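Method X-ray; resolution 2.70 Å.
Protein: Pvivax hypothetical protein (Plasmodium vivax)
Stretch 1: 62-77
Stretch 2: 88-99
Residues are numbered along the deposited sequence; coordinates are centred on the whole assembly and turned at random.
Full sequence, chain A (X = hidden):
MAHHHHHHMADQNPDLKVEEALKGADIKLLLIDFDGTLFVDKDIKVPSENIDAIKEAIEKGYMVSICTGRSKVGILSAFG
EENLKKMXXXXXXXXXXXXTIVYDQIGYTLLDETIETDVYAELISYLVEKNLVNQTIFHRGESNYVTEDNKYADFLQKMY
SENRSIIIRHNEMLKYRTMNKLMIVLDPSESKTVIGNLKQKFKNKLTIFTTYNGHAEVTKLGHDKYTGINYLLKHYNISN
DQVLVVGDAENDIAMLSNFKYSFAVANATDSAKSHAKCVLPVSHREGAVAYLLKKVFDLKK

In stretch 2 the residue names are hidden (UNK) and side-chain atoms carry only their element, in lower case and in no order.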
# COMPACT_ATOMS: atom_id res chain seq x y z
N TYR A 62 16.19 -2.80 -20.75
CA TYR A 62 15.21 -2.51 -19.70
C TYR A 62 14.24 -3.67 -19.53
O TYR A 62 13.80 -4.26 -20.51
CB TYR A 62 14.42 -1.22 -20.02
CG TYR A 62 15.29 0.01 -20.09
CD1 TYR A 62 15.60 0.74 -18.95
CD2 TYR A 62 15.82 0.44 -21.30
CE1 TYR A 62 16.41 1.87 -19.01
CE2 TYR A 62 16.64 1.56 -21.37
CZ TYR A 62 16.93 2.26 -20.23
OH TYR A 62 17.74 3.37 -20.31
N MET A 63 13.94 -4.00 -18.28
CA MET A 63 12.88 -4.94 -17.95
C MET A 63 11.58 -4.17 -18.01
O MET A 63 11.47 -3.06 -17.48
CB MET A 63 13.06 -5.54 -16.55
CG MET A 63 11.96 -6.54 -16.19
SD MET A 63 12.37 -7.63 -14.82
CE MET A 63 13.65 -8.69 -15.54
N VAL A 64 10.60 -4.76 -18.68
CA VAL A 64 9.35 -4.09 -18.92
C VAL A 64 8.24 -4.95 -18.35
O VAL A 64 8.20 -6.17 -18.59
CB VAL A 64 9.15 -3.88 -20.42
CG1 VAL A 64 7.72 -3.46 -20.75
CG2 VAL A 64 10.14 -2.85 -20.93
N SER A 65 7.36 -4.32 -17.58
CA SER A 65 6.21 -4.99 -17.00
C SER A 65 4.98 -4.10 -17.13
O SER A 65 4.96 -2.96 -16.68
CB SER A 65 6.45 -5.33 -15.52
OG SER A 65 5.24 -5.74 -14.91
N ILE A 66 3.95 -4.64 -17.75
CA ILE A 66 2.70 -3.94 -17.83
C ILE A 66 1.90 -4.23 -16.57
O ILE A 66 1.76 -5.38 -16.17
CB ILE A 66 1.97 -4.29 -19.11
CG1 ILE A 66 2.71 -3.62 -20.28
CG2 ILE A 66 0.54 -3.80 -19.03
CD1 ILE A 66 2.30 -4.08 -21.63
N CYS A 67 1.41 -3.18 -15.94
CA CYS A 67 0.67 -3.29 -14.70
C CYS A 67 -0.76 -2.83 -14.97
O CYS A 67 -0.99 -1.66 -15.29
CB CYS A 67 1.35 -2.44 -13.64
SG CYS A 67 3.14 -2.81 -13.49
N THR A 68 -1.72 -3.75 -14.87
CA THR A 68 -3.08 -3.45 -15.30
C THR A 68 -4.14 -4.27 -14.59
O THR A 68 -3.83 -5.29 -13.97
CB THR A 68 -3.24 -3.70 -16.81
OG1 THR A 68 -4.53 -3.24 -17.26
CG2 THR A 68 -3.07 -5.20 -17.13
N GLY A 69 -5.38 -3.81 -14.71
CA GLY A 69 -6.55 -4.55 -14.26
C GLY A 69 -6.91 -5.71 -15.17
O GLY A 69 -7.66 -6.59 -14.78
N ARG A 70 -6.40 -5.72 -16.39
CA ARG A 70 -6.69 -6.78 -17.34
C ARG A 70 -5.88 -8.04 -17.05
O ARG A 70 -4.97 -8.03 -16.22
CB ARG A 70 -6.44 -6.30 -18.77
CG ARG A 70 -7.50 -5.32 -19.22
CD ARG A 70 -7.07 -4.40 -20.34
NE ARG A 70 -7.25 -5.04 -21.64
CZ ARG A 70 -7.57 -4.42 -22.78
NH1 ARG A 70 -7.75 -3.11 -22.84
NH2 ARG A 70 -7.70 -5.13 -23.88
N SER A 71 -6.25 -9.12 -17.72
CA SER A 71 -5.53 -10.38 -17.62
C SER A 71 -4.40 -10.33 -18.63
O SER A 71 -4.38 -9.43 -19.47
CB SER A 71 -6.48 -11.53 -17.95
OG SER A 71 -6.88 -11.48 -19.32
N LYS A 72 -3.47 -11.29 -18.57
CA LYS A 72 -2.35 -11.35 -19.53
C LYS A 72 -2.87 -11.51 -20.95
O LYS A 72 -2.58 -10.70 -21.81
CB LYS A 72 -1.35 -12.48 -19.21
CG LYS A 72 -0.17 -12.58 -20.20
CD LYS A 72 0.99 -13.45 -19.67
CE LYS A 72 0.68 -14.94 -19.70
NZ LYS A 72 0.21 -15.40 -21.04
N VAL A 73 -3.66 -12.57 -21.16
CA VAL A 73 -4.23 -12.87 -22.48
C VAL A 73 -5.09 -11.71 -22.99
O VAL A 73 -5.17 -11.49 -24.19
CB VAL A 73 -5.07 -14.18 -22.49
CG1 VAL A 73 -4.21 -15.38 -22.15
CG2 VAL A 73 -6.25 -14.10 -21.54
N GLY A 74 -5.72 -10.99 -22.08
CA GLY A 74 -6.49 -9.81 -22.46
C GLY A 74 -5.58 -8.78 -23.10
O GLY A 74 -5.93 -8.16 -24.11
N ILE A 75 -4.39 -8.61 -22.51
CA ILE A 75 -3.40 -7.67 -23.02
C ILE A 75 -2.73 -8.16 -24.30
O ILE A 75 -2.45 -7.35 -25.19
CB ILE A 75 -2.37 -7.33 -21.91
CG1 ILE A 75 -2.68 -5.94 -21.38
CG2 ILE A 75 -0.93 -7.37 -22.41
CD1 ILE A 75 -1.84 -5.55 -20.25
N LEU A 76 -2.48 -9.47 -24.39
CA LEU A 76 -1.92 -10.08 -25.59
C LEU A 76 -2.88 -10.04 -26.78
O LEU A 76 -2.44 -9.95 -27.92
CB LEU A 76 -1.51 -11.52 -25.33
CG LEU A 76 -0.44 -11.83 -24.28
CD1 LEU A 76 0.08 -13.23 -24.52
CD2 LEU A 76 0.71 -10.84 -24.29
N SER A 77 -4.18 -10.11 -26.52
CA SER A 77 -5.17 -9.97 -27.59
C SER A 77 -5.13 -8.55 -28.16
O SER A 77 -4.94 -8.36 -29.36
CB SER A 77 -6.57 -10.27 -27.06
OG SER A 77 -6.62 -11.58 -26.52
N UNK A 88 9.19 -8.17 -29.34
CA UNK A 88 9.78 -9.30 -28.64
C UNK A 88 9.35 -9.28 -27.17
O UNK A 88 10.17 -9.39 -26.26
n UNK A 88 13.21 -10.63 -28.04
c UNK A 88 11.91 -10.64 -28.34
o UNK A 88 11.22 -11.66 -28.26
c UNK A 88 11.31 -9.33 -28.78
N UNK A 89 8.05 -9.13 -26.97
CA UNK A 89 7.44 -9.03 -25.65
C UNK A 89 6.11 -9.80 -25.64
O UNK A 89 5.32 -9.66 -26.57
c UNK A 89 7.12 -7.37 -21.53
c UNK A 89 7.19 -7.57 -25.30
c UNK A 89 5.39 -7.00 -23.66
c UNK A 89 7.56 -7.55 -22.83
c UNK A 89 4.93 -6.81 -22.37
c UNK A 89 5.80 -6.99 -21.30
c UNK A 89 6.70 -7.37 -23.91
N UNK A 90 5.89 -10.59 -24.59
CA UNK A 90 4.75 -11.50 -24.51
C UNK A 90 4.14 -11.46 -23.11
O UNK A 90 3.66 -12.47 -22.58
c UNK A 90 5.18 -13.23 -27.43
c UNK A 90 5.83 -13.23 -28.67
o UNK A 90 7.86 -12.99 -29.93
c UNK A 90 5.19 -12.93 -24.91
c UNK A 90 5.89 -12.98 -26.25
c UNK A 90 7.26 -12.73 -26.35
c UNK A 90 7.20 -12.99 -28.73
c UNK A 90 7.91 -12.73 -27.58
N UNK A 91 4.17 -10.27 -22.50
CA UNK A 91 3.52 -10.03 -21.22
C UNK A 91 4.24 -10.60 -20.01
O UNK A 91 3.65 -10.73 -18.94
N UNK A 92 5.51 -10.92 -20.17
CA UNK A 92 6.29 -11.48 -19.07
C UNK A 92 7.61 -10.74 -18.92
O UNK A 92 8.40 -10.70 -19.85
c UNK A 92 6.56 -12.94 -19.33
c UNK A 92 5.32 -13.75 -19.57
s UNK A 92 5.81 -15.42 -19.90
c UNK A 92 6.53 -15.28 -21.54
N UNK A 93 7.85 -10.15 -17.75
CA UNK A 93 7.05 -10.21 -16.53
C UNK A 93 5.77 -9.36 -16.61
O UNK A 93 5.59 -8.58 -17.56
c UNK A 93 8.84 -8.66 -16.25
c UNK A 93 9.04 -9.29 -17.59
c UNK A 93 7.99 -9.63 -15.47
N UNK A 94 4.88 -9.53 -15.64
CA UNK A 94 3.66 -8.76 -15.63
C UNK A 94 2.87 -8.78 -14.33
O UNK A 94 2.89 -9.76 -13.60
N UNK A 95 2.19 -7.67 -14.07
CA UNK A 95 1.27 -7.52 -12.96
C UNK A 95 -0.13 -7.36 -13.54
O UNK A 95 -0.44 -6.36 -14.20
c UNK A 95 1.62 -6.28 -12.11
c UNK A 95 0.60 -6.06 -11.02
c UNK A 95 3.02 -6.42 -11.53
N UNK A 96 -0.97 -8.36 -13.31
CA UNK A 96 -2.27 -8.41 -13.94
C UNK A 96 -3.36 -8.49 -12.90
O UNK A 96 -3.11 -8.86 -11.76
c UNK A 96 0.66 -9.34 -17.93
o UNK A 96 1.57 -9.22 -18.93
c UNK A 96 -1.39 -8.60 -16.96
c UNK A 96 -2.32 -9.60 -14.87
c UNK A 96 -0.15 -10.36 -15.94
c UNK A 96 -0.43 -8.50 -17.95
c UNK A 96 0.81 -10.27 -16.93
c UNK A 96 -1.28 -9.53 -15.94
N UNK A 97 -4.58 -8.11 -13.30
CA UNK A 97 -5.75 -8.17 -12.43
C UNK A 97 -5.47 -7.44 -11.12
O UNK A 97 -5.65 -7.98 -10.03
c UNK A 97 -7.60 -9.65 -11.47
c UNK A 97 -7.09 -11.70 -13.41
c UNK A 97 -6.21 -9.63 -12.17
c UNK A 97 -6.27 -10.41 -13.49
N UNK A 98 -5.01 -6.20 -11.26
CA UNK A 98 -4.77 -5.30 -10.14
C UNK A 98 -3.89 -5.89 -9.05
O UNK A 98 -4.07 -5.61 -7.86
n UNK A 98 -8.03 -3.49 -10.35
o UNK A 98 -6.05 -3.22 -11.41
c UNK A 98 -6.74 -3.76 -10.53
c UNK A 98 -6.11 -4.78 -9.59
N UNK A 99 -2.91 -6.68 -9.47
CA UNK A 99 -1.89 -7.17 -8.56
C UNK A 99 -2.15 -8.53 -7.95
O UNK A 99 -1.33 -9.00 -7.15
O HOH W 1 3.66 -7.40 -18.96

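Position 88 carries two carbons, the second bearing one oxygen and one nitrogen, with positive phi just after a helix, and it lies out of reach of stretch 1. The nitrogen beside the oxygen marks an amide: Asn88. At 89 a CA-to-CB bond directed toward stretch 1 leads to a six-carbon ring without a heteroatom, whose carbons approach Val64 and Ile66: Phe89. Its CE1 lies 3.4 Å from Val64 O, near the ring plane, and its CE2 3.9 Å from Ile66 CD1. Position 90 has the same ring with an added oxygen, and its end leads away from the helix: Tyr90. Leu76 CD2 packs 3.7 Å from its backbone C.

Position 91 has no side-chain atoms and positive phi. A CB would point toward stretch 1, 3.2 Å from Lys72 CG and 3.3 Å from Leu76 CD2; this is Gly91. At 92 an unbranched chain of two carbons, a sulfur and a carbon starts on a CA-to-CB bond directed away, its second carbon 4.3 Å from Lys72 CD: Met92. The three carbons of 93 close a ring onto the backbone N, after a cis peptide bond, which identifies Pro93; its CG lies 3.8 Å from Met63 CG and its CD 3.4 Å from Val64 O. Position 94 again lacks side-chain atoms; its CA lies 3.5 Å from Ser65 OG: Gly94.

At 95 one carbon carries two others, on the same sheet face as Cys67: Val95, with CB 4.0 Å from Cys67 SG. Position 96 has a six-carbon ring bearing an oxygen, set between strand and helix: Tyr96. Ile66 O lies over one face and Lys72 N over the other, where Lys72 CB makes a CH-pi contact 3.9 Å from the ring centroid; a CB on Gly94 would fall 2.2 Å from Tyr96 CE2. At 97 the CA-to-CB bond points away, yet four carbons, forked at the first with one arm two carbons long, still reach stretch 1: Ile97, with CG1 4.2 Å from Ser71 CA. Position 98 repeats the pattern of two carbons with an oxygen and a nitrogen: Asn98, its OD1 3.2 Å from Gly69 CA. Position 99 has no side chain, and its backbone angles call for Gly99.

The contact extends a parallel strand pairing into a loop. Val95 N donates to Ile66 O (3.1 Å) and Thr68 N to Val95 O (3.0 Å); beyond them, Asn98 N donates to Thr68 O (3.1 Å) and Ile97 N to Arg70 O (2.9 Å). One water links Ile66 N, Pro93 O and Tyr96 OH, while Tyr96 OH also donates to Gly91 O (2.6 Å), tying the glycine turn to the ring that packs against the helix.

Stretch 2, residues 88-99: NFYGMPGVYING
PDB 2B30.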